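Local structure of putative non-ribosomal peptide synthetase (Actinomadura parvosata subsp. kistnae, 6M7L) at residues A[211-214]-A[215-218]; A[270-273]-A[274-278]; A[341-344]-A[345-349]. The protein is a condensation-type domain, probably an X-domain that recruits cytochrome P450 oxygenases to the peptide carried by a non-ribosomal peptide synthetase. One frame throughout, in Å; residues are numbered along the deposited sequence.

Interaction 1. Residues A[211-214]-A[215-218]; sequences QIEF and WRDR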
loop_
_atom_site.group_PDB
_atom_site.type_symbol
_atom_site.label_atom_id
_atom_site.label_comp_id
_atom_site.label_asym_id
_atom_site.label_seq_id
_atom_site.Cartn_x
_atom_site.Cartn_y
_atom_site.Cartn_z
ATOM N N GLN A 211 -8.381 15.972 31.219
ATOM C CA GLN A 211 -9.169 15.477 30.098
ATOM C C GLN A 211 -10.485 14.864 30.558
ATOM O O GLN A 211 -11.523 15.073 29.919
ATOM C CB GLN A 211 -8.351 14.475 29.286
ATOM C CG GLN A 211 -7.752 15.099 28.047
ATOM C CD GLN A 211 -6.495 14.417 27.570
ATOM O OE1 GLN A 211 -6.391 13.192 27.585
ATOM N NE2 GLN A 211 -5.523 15.214 27.143
ATOM N N ILE A 212 -10.467 14.107 31.659
ATOM C CA ILE A 212 -11.712 13.581 32.213
ATOM C C ILE A 212 -12.664 14.720 32.551
ATOM O O ILE A 212 -13.866 14.650 32.271
ATOM C CB ILE A 212 -11.424 12.700 33.443
ATOM C CG1 ILE A 212 -10.641 11.450 33.037
ATOM C CG2 ILE A 212 -12.722 12.317 34.142
ATOM C CD1 ILE A 212 -10.342 10.518 34.188
ATOM N N GLU A 213 -12.138 15.794 33.145
ATOM C CA GLU A 213 -12.964 16.959 33.440
ATOM C C GLU A 213 -13.456 17.627 32.164
ATOM O O GLU A 213 -14.576 18.150 32.124
ATOM C CB GLU A 213 -12.182 17.956 34.295
ATOM C CG GLU A 213 -11.967 17.512 35.729
ATOM C CD GLU A 213 -13.272 17.277 36.462
ATOM O OE1 GLU A 213 -13.532 16.122 36.868
ATOM O OE2 GLU A 213 -14.043 18.247 36.624
ATOM N N PHE A 214 -12.634 17.623 31.113
ATOM C CA PHE A 214 -13.026 18.261 29.860
ATOM C C PHE A 214 -14.273 17.610 29.277
ATOM O O PHE A 214 -15.212 18.301 28.866
ATOM C CB PHE A 214 -11.872 18.207 28.855
ATOM C CG PHE A 214 -12.275 18.561 27.451
ATOM C CD1 PHE A 214 -12.378 19.885 27.057
ATOM C CD2 PHE A 214 -12.552 17.569 26.522
ATOM C CE1 PHE A 214 -12.749 20.213 25.767
ATOM C CE2 PHE A 214 -12.925 17.892 25.232
ATOM C CZ PHE A 214 -13.023 19.215 24.854
ATOM N N TRP A 215 -14.301 16.277 29.237
ATOM C CA TRP A 215 -15.417 15.577 28.611
ATOM C C TRP A 215 -16.672 15.585 29.475
ATOM O O TRP A 215 -17.783 15.556 28.936
ATOM C CB TRP A 215 -15.016 14.140 28.278
ATOM C CG TRP A 215 -14.076 14.051 27.123
ATOM C CD1 TRP A 215 -12.759 13.704 27.161
ATOM C CD2 TRP A 215 -14.378 14.335 25.752
ATOM N NE1 TRP A 215 -12.222 13.745 25.896
ATOM C CE2 TRP A 215 -13.197 14.130 25.014
ATOM C CE3 TRP A 215 -15.534 14.739 25.079
ATOM C CZ2 TRP A 215 -13.140 14.314 23.636
ATOM C CZ3 TRP A 215 -15.474 14.923 23.709
ATOM C CH2 TRP A 215 -14.288 14.709 23.004
ATOM N N ARG A 216 -16.522 15.615 30.802
ATOM C CA ARG A 216 -17.689 15.752 31.670
ATOM C C ARG A 216 -18.441 17.041 31.365
ATOM O O ARG A 216 -19.642 17.020 31.074
ATOM C CB ARG A 216 -17.268 15.717 33.140
ATOM C CG ARG A 216 -16.753 14.375 33.624
ATOM C CD ARG A 216 -16.520 14.397 35.125
ATOM N NE ARG A 216 -16.043 13.114 35.631
ATOM C CZ ARG A 216 -16.830 12.077 35.898
ATOM N NH1 ARG A 216 -18.139 12.168 35.699
ATOM N NH2 ARG A 216 -16.310 10.947 36.358
ATOM N N ASP A 217 -17.741 18.177 31.424
ATOM C CA ASP A 217 -18.364 19.454 31.099
ATOM C C ASP A 217 -18.783 19.516 29.636
ATOM O O ASP A 217 -19.788 20.156 29.306
ATOM C CB ASP A 217 -17.405 20.600 31.427
ATOM C CG ASP A 217 -18.069 21.963 31.352
ATOM O OD1 ASP A 217 -19.315 22.025 31.275
ATOM O OD2 ASP A 217 -17.341 22.977 31.372
ATOM N N ARG A 218 -18.033 18.857 28.751
ATOM C CA ARG A 218 -18.387 18.865 27.335
ATOM C C ARG A 218 -19.682 18.102 27.087
ATOM O O ARG A 218 -20.481 18.488 26.226
ATOM C CB ARG A 218 -17.247 18.274 26.509
ATOM C CG ARG A 218 -17.412 18.475 25.021
ATOM C CD ARG A 218 -17.540 19.947 24.690
ATOM N NE ARG A 218 -16.245 20.617 24.701
ATOM C CZ ARG A 218 -16.085 21.931 24.600
ATOM N NH1 ARG A 218 -14.868 22.456 24.611
ATOM N NH2 ARG A 218 -17.143 22.723 24.494
#
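Phe-214 stands edge-on over the indole of Trp-215 in a T-shaped stack. The two ring planes are 79° apart, and the centroid of the Phe-214 ring is 4.9 Å from that of the five-membered ring of Trp-215. The leading atom is Phe-214 CE2. It sits over the centre of the indole, 3.8 Å from Trp-215 CE2. Two opposed first torsions bring these adjacent rings together: in Phe-214 CG lies anti to the backbone N (chi1 167°), whereas in Trp-215 it lies beside it. Arg-218 meets the CE1 and CZ atoms of the Phe-214 ring. Its chain bends at chi2 and chi3, which carries NH1 to 3.3 Å from Phe-214 CE1. The guanidinium is turned 71° from the ring and presents its edge, so it is not laid flat on the phenyl group. Its NH1 also forms a salt bridge with Asp-344.

All these residues belong to helix 207-218, which packs against the C-terminal half of the V-shaped condensation fold. Successive i to i+4 backbone bonds hold the turn, among them Trp-215 N to Gln-211 O at 3.1 Å and Arg-218 N to Phe-214 O at 2.9 Å. The indole is buried against strand 317-324 and helix 353-360, and its NE1 donates to His-348 O. With an alanine here in place of Trp-215, the Phe-214 edge would probably lose the indole face beneath it, and His-348 O this donor. On another side of the helix the extended Arg-216 runs alongside Ile-212, with Arg-216 NE 3.7 Å from Ile-212 CG2. The Glu-213 carboxylate lies near the same arginine, but its OE1 is 4.1 Å from Arg-216 NE, beyond a salt bridge.

Interaction 2. Residues A[270-273]-A[274-278]; sequences GTMF and TAVHA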
loop_
_atom_site.group_PDB
_atom_site.type_symbol
_atom_site.label_atom_id
_atom_site.label_comp_id
_atom_site.label_asym_id
_atom_site.label_seq_id
_atom_site.Cartn_x
_atom_site.Cartn_y
_atom_site.Cartn_z
ATOM N N GLY A 270 -12.578 25.376 8.320
ATOM C CA GLY A 270 -12.865 23.988 8.587
ATOM C C GLY A 270 -12.531 23.102 7.400
ATOM O O GLY A 270 -12.068 23.562 6.352
ATOM N N THR A 271 -12.778 21.812 7.588
ATOM C CA THR A 271 -12.538 20.798 6.576
ATOM C C THR A 271 -13.862 20.327 5.989
ATOM O O THR A 271 -14.943 20.711 6.442
ATOM C CB THR A 271 -11.768 19.614 7.170
ATOM O OG1 THR A 271 -12.566 18.987 8.183
ATOM C CG2 THR A 271 -10.464 20.091 7.789
ATOM N N MET A 272 -13.766 19.486 4.956
ATOM C CA MET A 272 -14.969 18.853 4.424
ATOM C C MET A 272 -15.663 18.011 5.484
ATOM O O MET A 272 -16.896 17.929 5.503
ATOM C CB MET A 272 -14.627 18.002 3.203
ATOM C CG MET A 272 -14.847 18.716 1.883
ATOM S SD MET A 272 -16.532 19.347 1.739
ATOM C CE MET A 272 -17.477 17.829 1.835
ATOM N N PHE A 273 -14.888 17.382 6.373
ATOM C CA PHE A 273 -15.479 16.690 7.513
ATOM C C PHE A 273 -16.356 17.631 8.325
ATOM O O PHE A 273 -17.470 17.269 8.719
ATOM C CB PHE A 273 -14.378 16.088 8.391
ATOM C CG PHE A 273 -14.894 15.265 9.542
ATOM C CD1 PHE A 273 -15.139 15.845 10.777
ATOM C CD2 PHE A 273 -15.122 13.907 9.391
ATOM C CE1 PHE A 273 -15.611 15.088 11.836
ATOM C CE2 PHE A 273 -15.591 13.144 10.446
ATOM C CZ PHE A 273 -15.837 13.736 11.670
ATOM N N THR A 274 -15.875 18.852 8.573
ATOM C CA THR A 274 -16.664 19.823 9.323
ATOM C C THR A 274 -17.944 20.187 8.579
ATOM O O THR A 274 -18.989 20.406 9.200
ATOM C CB THR A 274 -15.828 21.074 9.599
ATOM O OG1 THR A 274 -14.562 20.693 10.152
ATOM C CG2 THR A 274 -16.544 21.988 10.582
ATOM N N ALA A 275 -17.881 20.248 7.247
ATOM C CA ALA A 275 -19.070 20.588 6.470
ATOM C C ALA A 275 -20.123 19.489 6.554
ATOM O O ALA A 275 -21.313 19.774 6.730
ATOM C CB ALA A 275 -18.687 20.856 5.016
ATOM N N VAL A 276 -19.708 18.227 6.428
ATOM C CA VAL A 276 -20.657 17.122 6.532
ATOM C C VAL A 276 -21.093 16.927 7.980
ATOM O O VAL A 276 -22.248 16.578 8.253
ATOM C CB VAL A 276 -20.046 15.838 5.942
ATOM C CG1 VAL A 276 -21.025 14.676 6.053
ATOM C CG2 VAL A 276 -19.641 16.062 4.494
ATOM N N HIS A 277 -20.177 17.146 8.928
ATOM C CA HIS A 277 -20.530 17.087 10.344
ATOM C C HIS A 277 -21.655 18.064 10.664
ATOM O O HIS A 277 -22.638 17.703 11.321
ATOM C CB HIS A 277 -19.288 17.382 11.190
ATOM C CG HIS A 277 -19.513 17.320 12.670
ATOM N ND1 HIS A 277 -20.745 17.070 13.236
ATOM C CD2 HIS A 277 -18.651 17.476 13.702
ATOM C CE1 HIS A 277 -20.633 17.081 14.552
ATOM N NE2 HIS A 277 -19.371 17.323 14.861
ATOM N N ALA A 278 -21.529 19.308 10.196
ATOM C CA ALA A 278 -22.560 20.307 10.455
ATOM C C ALA A 278 -23.879 19.917 9.799
ATOM O O ALA A 278 -24.944 20.003 10.420
ATOM C CB ALA A 278 -22.096 21.680 9.970
#
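Thr-274 reaches back along the chain to Thr-271, which holds the N-cap position of helix 272-288. Its CB lies 3.3 Å from Thr-271 O. Beyond CB the side chain forks. One branch, OG1, sits beside the backbone N and anti to the carbonyl carbon (chi1 -50°). That torsion turns the hydroxyl toward the start of the helix. There OG1 of Thr-274 shares a hydrogen bond with OG1 of Thr-271 at 3.3 Å, and the two side chains cross at about a right angle. The other branch, CG2, completes a side chain that packs on Leu-335, Ala-338 and Arg-339 of helix 331-346.

Met-272 turns to a different, largely apolar side. Folded at its second and third torsions, it brings SD to 4.2 Å from Ala-275 CB and CE to 3.9 Å from Val-276 CG2. Leucines of helix 255-267, Leu-378 of strand 374-380 and residues of strand 410-418 also border this methionine.

The first turn is closed by Ala-275 N donating to Thr-271 O at 3.1 Å. The next bond, from Val-276 N to Met-272 O, is straighter, at 165°. The helix start thus joins two chemistries: hydroxyls pair with each other at the cap, while thioether and methyl groups bury themselves without needing polar partners.

Interaction 3. Residues A[341-344]-A[345-349]; sequences VSED and AHRHQ
Ser-342 O takes two hydrogen bonds from a single residue, His-346. The imidazole ND1 donates at 2.7 Å to Ser-342 O, and the backbone N of His-346 donates to the same oxygen at 3.1 Å. The two donors arrive from opposite faces of the carbonyl plane. The oxygen lies almost in the plane of the imidazole, and this bond probably restrains the turn of the ring. CG of His-346 lies beside its backbone N (chi1 -77°), which folds the ring back toward the preceding turn.

Arg-347 makes the other main contact. Its chain kinks at chi3, and NH2 forms a salt bridge with Asp-344 OD1 at 3.3 Å. That oxygen is met close to the guanidinium plane, with the N-H pointing at it fairly straight (161°). Glu-343 O lies over one face of the same guanidinium, offset toward its rim. It also accepts from Arg-347 N at 3.1 Å. Asp-344 has Arg-218 as a second partner, through OD2. Both charges would probably keep the carboxylate ionised. His-348 ND1 points at Asp-344 O, but the modelled separation is too short to be trusted.

These contacts span the C-terminal part of helix 331-346 and the loop residues after it. His-348 stacks on Phe-214 of helix 207-218. The buried Ala-345 touches Trp-215 of that helix and Leu-319 of strand 317-324. His-346 packs on Leu-299 of strand 292-299, and Val-341 on Val-323 of strand 317-324.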
loop_
_atom_site.group_PDB
_atom_site.type_symbol
_atom_site.label_atom_id
_atom_site.label_comp_id
_atom_site.label_asym_id
_atom_site.label_seq_id
_atom_site.Cartn_x
_atom_site.Cartn_y
_atom_site.Cartn_z
ATOM N N VAL A 341 -15.450 22.192 18.285
ATOM C CA VAL A 341 -15.437 21.009 19.138
ATOM C C VAL A 341 -14.438 19.985 18.620
ATOM O O VAL A 341 -13.881 19.205 19.401
ATOM C CB VAL A 341 -16.851 20.409 19.272
ATOM C CG1 VAL A 341 -17.305 19.787 17.963
ATOM C CG2 VAL A 341 -16.882 19.383 20.395
ATOM N N SER A 342 -14.176 19.974 17.309
ATOM C CA SER A 342 -13.206 19.027 16.772
ATOM C C SER A 342 -11.785 19.385 17.190
ATOM O O SER A 342 -10.962 18.490 17.409
ATOM C CB SER A 342 -13.316 18.965 15.248
ATOM O OG SER A 342 -12.541 17.896 14.732
ATOM N N GLU A 343 -11.483 20.679 17.318
ATOM C CA GLU A 343 -10.161 21.084 17.787
ATOM C C GLU A 343 -9.975 20.753 19.262
ATOM O O GLU A 343 -8.923 20.238 19.660
ATOM C CB GLU A 343 -9.953 22.577 17.536
ATOM C CG GLU A 343 -9.700 22.921 16.079
ATOM C CD GLU A 343 -9.984 24.373 15.763
ATOM O OE1 GLU A 343 -10.277 25.143 16.704
ATOM O OE2 GLU A 343 -9.921 24.744 14.572
ATOM N N ASP A 344 -10.984 21.036 20.087
ATOM C CA ASP A 344 -10.875 20.738 21.511
ATOM C C ASP A 344 -10.857 19.236 21.761
ATOM O O ASP A 344 -10.140 18.760 22.649
ATOM C CB ASP A 344 -12.023 21.397 22.277
ATOM C CG ASP A 344 -12.070 22.901 22.078
ATOM O OD1 ASP A 344 -11.016 23.497 21.772
ATOM O OD2 ASP A 344 -13.164 23.485 22.229
ATOM N N ALA A 345 -11.636 18.473 20.990
ATOM C CA ALA A 345 -11.675 17.024 21.174
ATOM C C ALA A 345 -10.335 16.390 20.822
ATOM O O ALA A 345 -9.825 15.541 21.562
ATOM C CB ALA A 345 -12.795 16.416 20.331
ATOM N N HIS A 346 -9.751 16.787 19.687
ATOM C CA HIS A 346 -8.444 16.262 19.308
ATOM C C HIS A 346 -7.342 16.716 20.258
ATOM O O HIS A 346 -6.271 16.101 20.283
ATOM C CB HIS A 346 -8.105 16.664 17.873
ATOM C CG HIS A 346 -8.812 15.848 16.836
ATOM N ND1 HIS A 346 -9.997 16.245 16.254
ATOM C CD2 HIS A 346 -8.505 14.651 16.284
ATOM C CE1 HIS A 346 -10.385 15.331 15.382
ATOM N NE2 HIS A 346 -9.498 14.352 15.382
ATOM N N ARG A 347 -7.580 17.773 21.033
ATOM C CA ARG A 347 -6.677 18.158 22.110
ATOM C C ARG A 347 -6.899 17.346 23.381
ATOM O O ARG A 347 -6.219 17.599 24.382
ATOM C CB ARG A 347 -6.831 19.649 22.427
ATOM C CG ARG A 347 -5.918 20.560 21.626
ATOM C CD ARG A 347 -5.917 21.978 22.181
ATOM N NE ARG A 347 -7.069 22.753 21.731
ATOM C CZ ARG A 347 -7.093 23.461 20.606
ATOM N NH1 ARG A 347 -6.027 23.486 19.818
ATOM N NH2 ARG A 347 -8.180 24.142 20.267
ATOM N N HIS A 348 -7.821 16.384 23.365
ATOM C CA HIS A 348 -8.212 15.651 24.566
ATOM C C HIS A 348 -8.471 14.184 24.248
ATOM O O HIS A 348 -9.422 13.583 24.758
ATOM C CB HIS A 348 -9.455 16.268 25.210
ATOM C CG HIS A 348 -9.240 17.642 25.762
ATOM N ND1 HIS A 348 -9.366 18.782 24.996
ATOM C CD2 HIS A 348 -8.925 18.062 27.010
ATOM C CE1 HIS A 348 -9.131 19.843 25.748
ATOM N NE2 HIS A 348 -8.860 19.433 26.974
ATOM N N GLN A 349 -7.629 13.576 23.412
ATOM C CA GLN A 349 -7.875 12.219 22.937
ATOM C C GLN A 349 -6.950 11.187 23.577
ATOM O O GLN A 349 -6.766 10.100 23.021
ATOM C CB GLN A 349 -7.762 12.165 21.414
ATOM C CG GLN A 349 -6.420 12.602 20.862
ATOM C CD GLN A 349 -6.465 12.833 19.368
ATOM O OE1 GLN A 349 -7.541 12.975 18.783
ATOM N NE2 GLN A 349 -5.297 12.873 18.738
#

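How the interactions relate
Interactions 1 and 3 touch, with centres about 11 Å apart. Three pairs define the junction: Trp-215 NE1 to His-348 O at 3.0 Å, Arg-218 NH1 to Asp-344 OD2 at 3.1 Å, and Phe-214 CD2 to His-348 CG at 3.4 Å. They join helix 207-218 to the end of helix 331-346. Interaction 2 touches neither of the others. Its centre is about 15 Å from that of interaction 3, with nearest atoms about 4 Å apart. From interaction 1 it is about 23 Å between centres and about 10 Å between nearest atoms. Helix 331-346 still connects it, because an earlier part of that helix receives Thr-274.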